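Local coordinates for protein Two-component system sensor histidine kinase (Bacteroides thetaiotaomicron, PDB 3OTT) that probably senses saccharides through this extracellular beta-propeller portion and relays the signal by histidine autophosphorylation to control transcription, at residues Y379-K382 and L386-A389. Residues are numbered along the deposited sequence; the frame is centred on the assembly and turned at random.
Sequences YEDK and LWIA
Tyr379 and Trp387 form a hydrogen-bonded antiparallel pair near the turn end of a beta hairpin, the first two strands of a propeller blade in the sensor's extracellular part. Tyr379 N donates to Trp387 O (2.9 Å), and Trp387 N returns a nearly straight bond to Tyr379 O (2.7 Å). Their side chains share a face of the sheet, Tyr379 CD2 lying 4.4 Å from Trp387 CD1. Glu380 and Leu386 make the next, non-hydrogen-bonded pair on the other face, where Leu386 CD2 leans back to within 3.6 Å of Tyr379 O; the apolar leucine suits a buried place against Tyr397, whereas Glu380 reaches Ser333 OG with its carboxylate. With CG anti to its carbonyl carbon (chi1 -61°), Trp387 brings NE1 to the carboxylate beside the turn, where it donates to Asp381 OD2 (2.9 Å, 170°). The oxygen lies in the indole plane, yet the N-H reaches it from above the carboxylate, the two planes being 58° apart. Tryptophan suits this place because one side chain supplies both a broad apolar surface and a donor at its rim. A phenylalanine here would probably leave OD2 without its indole donor, removing the side-chain link from the second strand to the turn. Aspartate is short enough to bind the turn as well: its OD1 accepts from the backbone N of Glu383 and Gln385, while OD2 also meets Lys446 in a salt bridge. Around the hairpin, Trp387 packs on Ile394 and Arg396 of the adjoining strand 393-398, and the Tyr379 ring lies against strand 421-426, its OH bonded to Glu426 N.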
loop_
_atom_site.group_PDB
_atom_site.type_symbol
_atom_site.label_atom_id
_atom_site.label_comp_id
_atom_site.label_asym_id
_atom_site.label_seq_id
_atom_site.Cartn_x
_atom_site.Cartn_y
_atom_site.Cartn_z
ATOM N N TYR B 379 -0.437 28.720 -4.663
ATOM C CA TYR B 379 -0.688 30.074 -4.276
ATOM C C TYR B 379 -2.178 30.340 -4.041
ATOM O O TYR B 379 -3.061 29.915 -4.803
ATOM C CB TYR B 379 -0.175 30.974 -5.376
ATOM C CG TYR B 379 -0.477 32.447 -5.202
ATOM C CD1 TYR B 379 0.189 33.203 -4.224
ATOM C CD2 TYR B 379 -1.398 33.068 -6.011
ATOM C CE1 TYR B 379 -0.074 34.549 -4.046
ATOM C CE2 TYR B 379 -1.681 34.424 -5.852
ATOM C CZ TYR B 379 -1.005 35.153 -4.867
ATOM O OH TYR B 379 -1.241 36.476 -4.724
ATOM N N GLU B 380 -2.472 31.075 -2.989
ATOM C CA GLU B 380 -3.844 31.529 -2.783
ATOM C C GLU B 380 -3.932 33.026 -3.050
ATOM O O GLU B 380 -3.151 33.793 -2.474
ATOM C CB GLU B 380 -4.290 31.219 -1.328
ATOM C CG GLU B 380 -5.752 31.431 -1.151
ATOM C CD GLU B 380 -6.295 31.130 0.244
ATOM O OE1 GLU B 380 -5.727 30.335 1.047
ATOM O OE2 GLU B 380 -7.352 31.670 0.519
ATOM N N ASP B 381 -4.861 33.453 -3.896
ATOM C CA ASP B 381 -4.941 34.899 -4.265
ATOM C C ASP B 381 -5.702 35.778 -3.267
ATOM O O ASP B 381 -6.006 35.325 -2.136
ATOM C CB ASP B 381 -5.458 35.131 -5.684
ATOM C CG ASP B 381 -6.947 34.773 -5.859
ATOM O OD1 ASP B 381 -7.713 34.721 -4.858
ATOM O OD2 ASP B 381 -7.362 34.549 -7.031
ATOM N N LYS B 382 -6.036 37.009 -3.694
ATOM C CA LYS B 382 -6.640 38.019 -2.812
ATOM C C LYS B 382 -8.082 37.712 -2.561
ATOM O O LYS B 382 -8.655 38.236 -1.621
ATOM C CB LYS B 382 -6.586 39.456 -3.409
ATOM C CG LYS B 382 -5.231 39.922 -3.950
ATOM C CD LYS B 382 -4.150 39.958 -2.875
ATOM C CE LYS B 382 -2.959 40.782 -3.405
ATOM N NZ LYS B 382 -1.810 40.588 -2.533
ATOM N N LEU B 386 -7.541 29.379 -5.139
ATOM C CA LEU B 386 -6.353 28.579 -5.061
ATOM C C LEU B 386 -5.772 28.385 -6.498
ATOM O O LEU B 386 -6.465 27.848 -7.355
ATOM C CB LEU B 386 -6.731 27.232 -4.451
ATOM C CG LEU B 386 -5.598 26.356 -3.865
ATOM C CD1 LEU B 386 -4.872 25.647 -4.906
ATOM C CD2 LEU B 386 -4.603 27.152 -3.029
ATOM N N TRP B 387 -4.539 28.832 -6.729
ATOM C CA TRP B 387 -3.882 28.609 -8.007
ATOM C C TRP B 387 -2.643 27.663 -7.928
ATOM O O TRP B 387 -1.938 27.659 -6.926
ATOM C CB TRP B 387 -3.418 29.904 -8.601
ATOM C CG TRP B 387 -4.559 30.906 -8.882
ATOM C CD1 TRP B 387 -5.050 31.813 -8.014
ATOM C CD2 TRP B 387 -5.239 31.128 -10.121
ATOM N NE1 TRP B 387 -6.008 32.563 -8.600
ATOM C CE2 TRP B 387 -6.147 32.176 -9.904
ATOM C CE3 TRP B 387 -5.155 30.561 -11.396
ATOM C CZ2 TRP B 387 -6.978 32.658 -10.895
ATOM C CZ3 TRP B 387 -5.968 31.026 -12.378
ATOM C CH2 TRP B 387 -6.882 32.069 -12.129
ATOM N N ILE B 388 -2.382 26.874 -8.977
ATOM C CA ILE B 388 -1.174 26.055 -8.967
ATOM C C ILE B 388 -0.411 26.289 -10.277
ATOM O O ILE B 388 -1.044 26.506 -11.349
ATOM C CB ILE B 388 -1.448 24.545 -8.679
ATOM C CG1 ILE B 388 -2.432 24.006 -9.694
ATOM C CG2 ILE B 388 -2.049 24.287 -7.197
ATOM C CD1 ILE B 388 -2.352 22.460 -9.827
ATOM N N ALA B 389 0.919 26.284 -10.191
ATOM C CA ALA B 389 1.708 26.359 -11.389
ATOM C C ALA B 389 2.286 24.979 -11.598
ATOM O O ALA B 389 2.777 24.332 -10.620
ATOM C CB ALA B 389 2.845 27.440 -11.255
#